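Local coordinates for protein prolyl-tRNA synthetase (Giardia lamblia ATCC 50803, PDB 3IAL) that probably charges tRNA(Pro) with L-proline in an ATP-dependent reaction and holds the prolyl-adenylate intermediate in its active site, at residues D22-W27 / M230-V235; Y356-G361 / V381-G386; E67-V72 / K144-C149. All coordinates share one frame; numbering follows the deposited sequence.

In the fold
From the N terminus, helix 24-34 begins at once with contact 1, whose partner, the turn joining strands 222-229 and 235-245, comes some two hundred residues later. Inside the long loop this closes lies contact 3, which sets helix 52-71 against strand 143-152 of the class II catalytic core, on the opposite side of the chain's centre. Contact 2 follows in series, after contact 1 has closed: a short loop of 19 residues within the anticodon-binding domain returns the end of strand 377-382 to helix 350-359. Contacts 1 and 2 are neighbours without touching, their nearest atoms about 7 Å apart; contact 3 stands about 20 Å from either.

Contact 1: D22-W27 / M230-V235; sequences DTFADW and MPCGRV
F24 spreads its ring over P231, one face of the ring lying against P231 CB, CG and CD. P231 CD lies 3.9 Å from the centroid of the F24 ring and only 14° off its normal, a CH-pi contact over one face, and P231 CG comes within 3.5 Å of F24 CD1. With CG anti to the backbone N (chi1 175°), F24 reaches out from the first turn of helix 24-34 to the segment 230-235. At the far end of the ring, F24 CZ meets the methyl CE of M230 at 3.6 Å; bends at chi2 and chi3 fold the methionine chain round to bring it there. C232 adds its CB, 3.9 Å from F24 CD2, while its sulfur makes an oblique sulfur-aromatic contact with the same ring. The three partners follow one another in a type I beta turn from M230 to G233, the connection between antiparallel strands 222-229 and 235-245 of the class II synthetase core. Proline suits the second position, where its ring restricts phi to what the turn needs. G233 N bonds to M230 O at 2.8 Å and M230 N to R234 O, so the turn carries a G1 beta bulge, whose positive phi (98°) suits glycine at the fourth position. S283 of helix 276-285 and the C-terminal residue Y518 also pack on F24, and R234 makes a cation-pi contact with Y518.

Contact 2: Y356-G361 / V381-G386; sequences YYELKG and VPRDVG
Helix 350-359 ends in this contact with a Schellman motif: G361 takes a positive phi (68°), a conformation glycine adopts readily, and its N bonds back to E358 O at 3.0 Å. The other segment leaves strand 377-382 and turns, with G386 N returning to P382 O, and the two segments come nearest, CA to CA, at E358 and R383. Both lie in the anticodon-binding domain, and Y424 of helix 416-438 packs on R383. A bend at chi2 (59°) carries the guanidinium of R383 to the helix end. There it grips one atom side-on: R383 NE lies 2.8 Å from E358 O and R383 NH2 3.0 Å from E358 O. The oxygen sits at the edge of the guanidinium, near its plane, but NH2 stands well above the carbonyl plane whereas NE is tilted only slightly from it. E358 CB covers one face of the guanidinium, 3.6 Å from R383 NE. R383 NH1, which takes no part in the grip, forms a salt bridge with D287. Arginine suits this place because it can serve a carbonyl and a carboxylate at once. E358 O accepts three N-H groups, and a positive charge at this C-terminal end probably interacts favourably with the partial negative charge of the helix carbonyls.

Contact 3: E67-V72 / K144-C149; sequences EEYAKV and KIHQTC
Y69 and H146 meet as an oblique pair, their ring planes 59° apart and their centroids separated by 5.1 Å. The tyrosine lays its near end over one face of the imidazole: Y69 CD2 is 3.6 Å from H146 CG, displaced toward the rim of the five-membered ring. Beside it, Y69 CB makes a CH-pi contact over the same ring, 4.1 Å from its centroid. Tyrosine suits this buried place because its CB and CD2 can both lie on H146 while the side chain also touches A173 of strand 167-177 and V193 of helix 180-201. H146 has its CG between the backbone N and the carbonyl carbon (chi1 68°), an orientation that lifts the ring off the strand and presents its face to the helix. H146 ND1 is hydrogen-bonded to N171 ND2 of strand 167-177. Histidine thus suits its place by offering a flat surface to the tyrosine and a nitrogen to the neighbouring strand.

Nearer the start of strand 143-152, K144 stretches its chain toward the end of the helix. K144 NZ stops 4.4 Å from V72 O, and two waters bridge the gap, each donating to V72 O and accepting from K144 NZ. The ammonium also bonds to Q186.

The side chain of Y69 comes about 8 Å from the bound prolyl-adenylate. Helix 52-71 here packs on strands 143-152 and 167-177, an antiparallel pair of the class II synthetase core, whose pocket holds that intermediate.

Contact 1: D22-W27 / M230-V235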
loop_
_atom_site.group_PDB
_atom_site.type_symbol
_atom_site.label_atom_id
_atom_site.label_comp_id
_atom_site.label_asym_id
_atom_site.label_seq_id
_atom_site.Cartn_x
_atom_site.Cartn_y
_atom_site.Cartn_z
ATOM N N ASP B 22 14.629 19.169 -27.015
ATOM C CA ASP B 22 13.598 20.075 -27.519
ATOM C C ASP B 22 12.170 19.519 -27.394
ATOM O O ASP B 22 11.226 20.296 -27.210
ATOM C CB ASP B 22 13.892 20.456 -28.975
ATOM C CG ASP B 22 15.112 21.368 -29.119
ATOM O OD1 ASP B 22 15.981 21.409 -28.219
ATOM O OD2 ASP B 22 15.200 22.055 -30.152
ATOM N N THR B 23 12.014 18.193 -27.483
ATOM C CA THR B 23 10.682 17.560 -27.532
ATOM C C THR B 23 10.193 16.960 -26.207
ATOM O O THR B 23 9.009 16.657 -26.081
ATOM C CB THR B 23 10.608 16.424 -28.598
ATOM O OG1 THR B 23 11.423 15.314 -28.198
ATOM C CG2 THR B 23 11.046 16.917 -29.987
ATOM N N PHE B 24 11.085 16.792 -25.226
ATOM C CA PHE B 24 10.754 16.006 -24.036
ATOM C C PHE B 24 9.452 16.393 -23.345
ATOM O O PHE B 24 8.658 15.528 -23.019
ATOM C CB PHE B 24 11.866 16.018 -22.987
ATOM C CG PHE B 24 11.468 15.305 -21.728
ATOM C CD1 PHE B 24 11.282 13.932 -21.737
ATOM C CD2 PHE B 24 11.197 16.007 -20.563
ATOM C CE1 PHE B 24 10.871 13.263 -20.584
ATOM C CE2 PHE B 24 10.798 15.344 -19.411
ATOM C CZ PHE B 24 10.631 13.972 -19.427
ATOM N N ALA B 25 9.266 17.686 -23.092
ATOM C CA ALA B 25 8.068 18.208 -22.421
ATOM C C ALA B 25 6.781 17.748 -23.116
ATOM O O ALA B 25 5.838 17.315 -22.462
ATOM C CB ALA B 25 8.117 19.741 -22.350
ATOM N N ASP B 26 6.759 17.826 -24.441
ATOM C CA ASP B 26 5.618 17.325 -25.229
ATOM C C ASP B 26 5.530 15.797 -25.246
ATOM O O ASP B 26 4.438 15.238 -25.215
ATOM C CB ASP B 26 5.688 17.842 -26.658
ATOM C CG ASP B 26 5.492 19.337 -26.739
ATOM O OD1 ASP B 26 4.881 19.903 -25.812
ATOM O OD2 ASP B 26 5.949 19.938 -27.724
ATOM N N TRP B 27 6.684 15.141 -25.309
ATOM C CA TRP B 27 6.761 13.684 -25.277
ATOM C C TRP B 27 6.152 13.161 -23.987
ATOM O O TRP B 27 5.332 12.232 -23.999
ATOM C CB TRP B 27 8.221 13.254 -25.407
ATOM C CG TRP B 27 8.436 11.798 -25.419
ATOM C CD1 TRP B 27 8.535 10.988 -26.515
ATOM C CD2 TRP B 27 8.607 10.962 -24.280
ATOM N NE1 TRP B 27 8.756 9.687 -26.121
ATOM C CE2 TRP B 27 8.792 9.643 -24.754
ATOM C CE3 TRP B 27 8.630 11.195 -22.903
ATOM C CZ2 TRP B 27 8.997 8.571 -23.898
ATOM C CZ3 TRP B 27 8.827 10.116 -22.048
ATOM C CH2 TRP B 27 8.996 8.827 -22.547
ATOM N N MET B 230 17.157 14.984 -16.464
ATOM C CA MET B 230 16.033 14.587 -17.303
ATOM C C MET B 230 16.349 14.877 -18.775
ATOM O O MET B 230 17.267 15.654 -19.065
ATOM C CB MET B 230 14.782 15.339 -16.861
ATOM C CG MET B 230 14.346 14.978 -15.440
ATOM S SD MET B 230 13.532 13.373 -15.366
ATOM C CE MET B 230 11.963 13.778 -16.114
ATOM N N PRO B 231 15.599 14.259 -19.709
ATOM C CA PRO B 231 15.908 14.425 -21.143
ATOM C C PRO B 231 15.870 15.861 -21.663
ATOM O O PRO B 231 16.497 16.141 -22.668
ATOM C CB PRO B 231 14.840 13.572 -21.845
ATOM C CG PRO B 231 14.425 12.572 -20.832
ATOM C CD PRO B 231 14.548 13.246 -19.492
ATOM N N CYS B 232 15.152 16.754 -20.985
ATOM C CA CYS B 232 15.121 18.177 -21.345
ATOM C C CYS B 232 16.392 18.922 -20.921
ATOM O O CYS B 232 16.620 20.034 -21.363
ATOM C CB CYS B 232 13.907 18.864 -20.715
ATOM S SG CYS B 232 13.831 18.731 -18.883
ATOM N N GLY B 233 17.206 18.320 -20.054
ATOM C CA GLY B 233 18.432 18.957 -19.586
ATOM C C GLY B 233 18.313 19.633 -18.232
ATOM O O GLY B 233 19.322 20.070 -17.671
ATOM N N ARG B 234 17.094 19.739 -17.704
ATOM C CA ARG B 234 16.896 20.174 -16.321
ATOM C C ARG B 234 17.119 18.987 -15.404
ATOM O O ARG B 234 17.001 17.837 -15.839
ATOM C CB ARG B 234 15.482 20.683 -16.079
ATOM C CG ARG B 234 15.020 21.836 -16.934
ATOM C CD ARG B 234 13.688 22.351 -16.390
ATOM N NE ARG B 234 12.992 23.221 -17.332
ATOM C CZ ARG B 234 12.326 22.805 -18.411
ATOM N NH1 ARG B 234 12.259 21.511 -18.722
ATOM N NH2 ARG B 234 11.727 23.700 -19.196
ATOM N N VAL B 235 17.434 19.261 -14.142
ATOM C CA VAL B 235 17.517 18.210 -13.121
ATOM C C VAL B 235 16.232 18.171 -12.279
ATOM O O VAL B 235 15.578 19.196 -12.060
ATOM C CB VAL B 235 18.718 18.397 -12.166
ATOM C CG1 VAL B 235 20.035 18.280 -12.919
ATOM C CG2 VAL B 235 18.613 19.735 -11.416
#

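Contact 2: Y356-G361 / V381-G386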
loop_
_atom_site.group_PDB
_atom_site.type_symbol
_atom_site.label_atom_id
_atom_site.label_comp_id
_atom_site.label_asym_id
_atom_site.label_seq_id
_atom_site.Cartn_x
_atom_site.Cartn_y
_atom_site.Cartn_z
ATOM N N TYR B 356 0.957 -0.997 -29.980
ATOM C CA TYR B 356 0.370 -0.887 -28.647
ATOM C C TYR B 356 1.320 -1.380 -27.552
ATOM O O TYR B 356 1.542 -0.680 -26.571
ATOM C CB TYR B 356 -0.958 -1.652 -28.586
ATOM C CG TYR B 356 -1.618 -1.679 -27.220
ATOM C CD1 TYR B 356 -2.387 -0.606 -26.774
ATOM C CD2 TYR B 356 -1.479 -2.781 -26.378
ATOM C CE1 TYR B 356 -3.000 -0.627 -25.522
ATOM C CE2 TYR B 356 -2.085 -2.812 -25.114
ATOM C CZ TYR B 356 -2.844 -1.730 -24.697
ATOM O OH TYR B 356 -3.453 -1.748 -23.463
ATOM N N TYR B 357 1.869 -2.580 -27.720
ATOM C CA TYR B 357 2.760 -3.156 -26.712
ATOM C C TYR B 357 4.081 -2.406 -26.600
ATOM O O TYR B 357 4.645 -2.308 -25.507
ATOM C CB TYR B 357 2.957 -4.669 -26.926
ATOM C CG TYR B 357 1.662 -5.414 -26.691
ATOM C CD1 TYR B 357 1.021 -5.342 -25.458
ATOM C CD2 TYR B 357 1.051 -6.146 -27.702
ATOM C CE1 TYR B 357 -0.176 -5.995 -25.227
ATOM C CE2 TYR B 357 -0.160 -6.800 -27.482
ATOM C CZ TYR B 357 -0.770 -6.716 -26.236
ATOM O OH TYR B 357 -1.971 -7.347 -25.978
ATOM N N GLU B 358 4.550 -1.836 -27.706
ATOM C CA GLU B 358 5.736 -0.990 -27.650
ATOM C C GLU B 358 5.424 0.353 -26.991
ATOM O O GLU B 358 6.214 0.841 -26.185
ATOM C CB GLU B 358 6.362 -0.835 -29.036
ATOM C CG GLU B 358 6.940 -2.181 -29.536
ATOM C CD GLU B 358 7.985 -2.040 -30.629
ATOM O OE1 GLU B 358 8.110 -0.942 -31.226
ATOM O OE2 GLU B 358 8.686 -3.049 -30.885
ATOM N N LEU B 359 4.265 0.928 -27.311
ATOM C CA LEU B 359 3.771 2.138 -26.631
ATOM C C LEU B 359 3.748 1.942 -25.112
ATOM O O LEU B 359 4.143 2.831 -24.364
ATOM C CB LEU B 359 2.365 2.492 -27.129
ATOM C CG LEU B 359 1.685 3.723 -26.533
ATOM C CD1 LEU B 359 2.330 4.982 -27.078
ATOM C CD2 LEU B 359 0.199 3.700 -26.845
ATOM N N LYS B 360 3.295 0.767 -24.676
ATOM C CA LYS B 360 3.146 0.457 -23.251
ATOM C C LYS B 360 4.436 -0.068 -22.619
ATOM O O LYS B 360 4.463 -0.377 -21.433
ATOM C CB LYS B 360 2.030 -0.569 -23.050
ATOM C CG LYS B 360 0.683 -0.165 -23.625
ATOM C CD LYS B 360 -0.051 0.822 -22.736
ATOM C CE LYS B 360 -0.954 0.142 -21.713
ATOM N NZ LYS B 360 -1.853 1.147 -21.041
ATOM N N GLY B 361 5.487 -0.195 -23.424
ATOM C CA GLY B 361 6.817 -0.538 -22.948
ATOM C C GLY B 361 7.014 -1.934 -22.400
ATOM O O GLY B 361 7.891 -2.145 -21.554
ATOM N N VAL B 381 11.617 -10.812 -28.789
ATOM C CA VAL B 381 12.033 -9.467 -29.178
ATOM C C VAL B 381 12.017 -8.553 -27.954
ATOM O O VAL B 381 10.949 -8.300 -27.403
ATOM C CB VAL B 381 11.082 -8.891 -30.252
ATOM C CG1 VAL B 381 11.547 -7.499 -30.710
ATOM C CG2 VAL B 381 10.968 -9.857 -31.451
ATOM N N PRO B 382 13.198 -8.081 -27.504
ATOM C CA PRO B 382 13.220 -7.112 -26.408
ATOM C C PRO B 382 12.819 -5.720 -26.887
ATOM O O PRO B 382 13.023 -5.384 -28.053
ATOM C CB PRO B 382 14.686 -7.120 -25.931
ATOM C CG PRO B 382 15.378 -8.174 -26.717
ATOM C CD PRO B 382 14.557 -8.447 -27.929
ATOM N N ARG B 383 12.276 -4.924 -25.976
ATOM C CA ARG B 383 11.664 -3.639 -26.311
ATOM C C ARG B 383 12.659 -2.554 -26.744
ATOM O O ARG B 383 12.344 -1.739 -27.603
ATOM C CB ARG B 383 10.840 -3.140 -25.106
ATOM C CG ARG B 383 10.258 -1.747 -25.237
ATOM C CD ARG B 383 9.330 -1.604 -26.439
ATOM N NE ARG B 383 8.808 -0.247 -26.518
ATOM C CZ ARG B 383 9.438 0.793 -27.065
ATOM N NH1 ARG B 383 10.642 0.661 -27.630
ATOM N NH2 ARG B 383 8.851 1.985 -27.051
ATOM N N ASP B 384 13.844 -2.530 -26.137
ATOM C CA ASP B 384 14.793 -1.436 -26.369
ATOM C C ASP B 384 15.512 -1.503 -27.716
ATOM O O ASP B 384 15.897 -0.467 -28.250
ATOM C CB ASP B 384 15.823 -1.360 -25.246
ATOM C CG ASP B 384 16.705 -2.598 -25.172
ATOM O OD1 ASP B 384 16.197 -3.710 -25.443
ATOM O OD2 ASP B 384 17.904 -2.451 -24.844
ATOM N N VAL B 385 15.701 -2.709 -28.247
ATOM C CA VAL B 385 16.409 -2.900 -29.525
ATOM C C VAL B 385 15.457 -3.230 -30.671
ATOM O O VAL B 385 15.747 -2.925 -31.832
ATOM C CB VAL B 385 17.486 -4.014 -29.439
ATOM C CG1 VAL B 385 18.679 -3.537 -28.625
ATOM C CG2 VAL B 385 16.901 -5.305 -28.864
ATOM N N GLY B 386 14.346 -3.886 -30.342
ATOM C CA GLY B 386 13.257 -4.089 -31.288
ATOM C C GLY B 386 13.448 -5.208 -32.299
ATOM O O GLY B 386 14.294 -6.098 -32.133
#

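Contact 3: E67-V72 / K144-C149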
loop_
_atom_site.group_PDB
_atom_site.type_symbol
_atom_site.label_atom_id
_atom_site.label_comp_id
_atom_site.label_asym_id
_atom_site.label_seq_id
_atom_site.Cartn_x
_atom_site.Cartn_y
_atom_site.Cartn_z
ATOM N N GLU B 67 9.821 -2.902 1.330
ATOM C CA GLU B 67 10.555 -4.161 1.504
ATOM C C GLU B 67 12.017 -3.954 1.916
ATOM O O GLU B 67 12.521 -4.659 2.796
ATOM C CB GLU B 67 10.523 -4.963 0.200
ATOM C CG GLU B 67 9.184 -5.590 -0.136
ATOM C CD GLU B 67 9.139 -6.152 -1.564
ATOM O OE1 GLU B 67 10.183 -6.127 -2.264
ATOM O OE2 GLU B 67 8.051 -6.623 -1.982
ATOM N N GLU B 68 12.693 -3.005 1.268
ATOM C CA GLU B 68 14.113 -2.716 1.547
ATOM C C GLU B 68 14.294 -2.013 2.899
ATOM O O GLU B 68 15.257 -2.273 3.621
ATOM C CB GLU B 68 14.714 -1.849 0.443
ATOM C CG GLU B 68 14.835 -2.540 -0.909
ATOM C CD GLU B 68 15.688 -3.797 -0.844
ATOM O OE1 GLU B 68 16.849 -3.704 -0.387
ATOM O OE2 GLU B 68 15.182 -4.874 -1.227
ATOM N N TYR B 69 13.364 -1.123 3.233
ATOM C CA TYR B 69 13.353 -0.492 4.545
ATOM C C TYR B 69 13.161 -1.540 5.644
ATOM O O TYR B 69 13.864 -1.503 6.643
ATOM C CB TYR B 69 12.280 0.603 4.630
ATOM C CG TYR B 69 12.682 1.977 4.072
ATOM C CD1 TYR B 69 14.017 2.328 3.847
ATOM C CD2 TYR B 69 11.715 2.933 3.803
ATOM C CE1 TYR B 69 14.356 3.580 3.348
ATOM C CE2 TYR B 69 12.049 4.175 3.305
ATOM C CZ TYR B 69 13.369 4.497 3.081
ATOM O OH TYR B 69 13.689 5.744 2.590
ATOM N N ALA B 70 12.250 -2.488 5.439
ATOM C CA ALA B 70 12.042 -3.583 6.401
ATOM C C ALA B 70 13.336 -4.354 6.688
ATOM O O ALA B 70 13.600 -4.702 7.832
ATOM C CB ALA B 70 10.952 -4.545 5.920
ATOM N N LYS B 71 14.136 -4.609 5.652
ATOM C CA LYS B 71 15.380 -5.376 5.808
ATOM C C LYS B 71 16.421 -4.651 6.650
ATOM O O LYS B 71 17.266 -5.293 7.266
ATOM C CB LYS B 71 16.007 -5.699 4.449
ATOM C CG LYS B 71 15.266 -6.726 3.609
ATOM C CD LYS B 71 16.026 -6.958 2.302
ATOM C CE LYS B 71 15.168 -7.580 1.226
ATOM N NZ LYS B 71 15.875 -7.548 -0.088
ATOM N N VAL B 72 16.384 -3.318 6.659
ATOM C CA VAL B 72 17.321 -2.541 7.479
ATOM C C VAL B 72 16.639 -1.998 8.749
ATOM O O VAL B 72 17.083 -1.003 9.323
ATOM C CB VAL B 72 18.046 -1.419 6.651
ATOM C CG1 VAL B 72 18.902 -2.042 5.549
ATOM C CG2 VAL B 72 17.065 -0.417 6.057
ATOM N N LYS B 144 12.712 3.615 14.291
ATOM C CA LYS B 144 12.800 3.800 12.844
ATOM C C LYS B 144 11.486 3.413 12.191
ATOM O O LYS B 144 11.081 2.251 12.244
ATOM C CB LYS B 144 13.929 2.934 12.271
ATOM C CG LYS B 144 15.287 3.115 12.949
ATOM C CD LYS B 144 16.407 2.492 12.127
ATOM C CE LYS B 144 17.732 2.523 12.854
ATOM N NZ LYS B 144 18.847 1.999 12.025
ATOM N N ILE B 145 10.818 4.382 11.570
ATOM C CA ILE B 145 9.557 4.111 10.911
ATOM C C ILE B 145 9.504 4.712 9.511
ATOM O O ILE B 145 10.373 5.471 9.121
ATOM C CB ILE B 145 8.352 4.572 11.774
ATOM C CG1 ILE B 145 8.445 6.053 12.162
ATOM C CG2 ILE B 145 8.254 3.710 13.059
ATOM C CD1 ILE B 145 8.077 7.026 11.083
ATOM N N HIS B 146 8.488 4.329 8.749
ATOM C CA HIS B 146 8.231 4.935 7.456
ATOM C C HIS B 146 6.781 4.695 7.088
ATOM O O HIS B 146 6.153 3.785 7.622
ATOM C CB HIS B 146 9.154 4.358 6.380
ATOM C CG HIS B 146 8.872 2.934 6.049
ATOM N ND1 HIS B 146 8.065 2.562 4.993
ATOM C CD2 HIS B 146 9.267 1.787 6.644
ATOM C CE1 HIS B 146 7.988 1.245 4.947
ATOM N NE2 HIS B 146 8.700 0.750 5.943
ATOM N N GLN B 147 6.259 5.520 6.187
ATOM C CA GLN B 147 4.905 5.356 5.688
ATOM C C GLN B 147 4.811 5.726 4.216
ATOM O O GLN B 147 5.504 6.616 3.740
ATOM C CB GLN B 147 3.915 6.185 6.493
ATOM C CG GLN B 147 4.097 7.688 6.389
ATOM C CD GLN B 147 3.091 8.432 7.238
ATOM O OE1 GLN B 147 2.351 7.818 8.010
ATOM N NE2 GLN B 147 3.063 9.764 7.112
ATOM N N THR B 148 3.948 5.009 3.513
ATOM C CA THR B 148 3.650 5.263 2.119
ATOM C C THR B 148 2.273 5.870 2.145
ATOM O O THR B 148 1.348 5.277 2.690
ATOM C CB THR B 148 3.616 3.961 1.316
ATOM O OG1 THR B 148 4.933 3.406 1.284
ATOM C CG2 THR B 148 3.099 4.206 -0.105
ATOM N N CYS B 149 2.142 7.059 1.582
ATOM C CA CYS B 149 0.892 7.805 1.676
ATOM C C CYS B 149 0.951 8.961 0.692
ATOM O O CYS B 149 1.897 9.067 -0.089
ATOM C CB CYS B 149 0.684 8.339 3.101
ATOM S SG CYS B 149 1.879 9.641 3.603
HETATM O O HOH W 1 18.248 1.531 8.976
HETATM O O HOH W 2 18.445 -0.563 11.565
#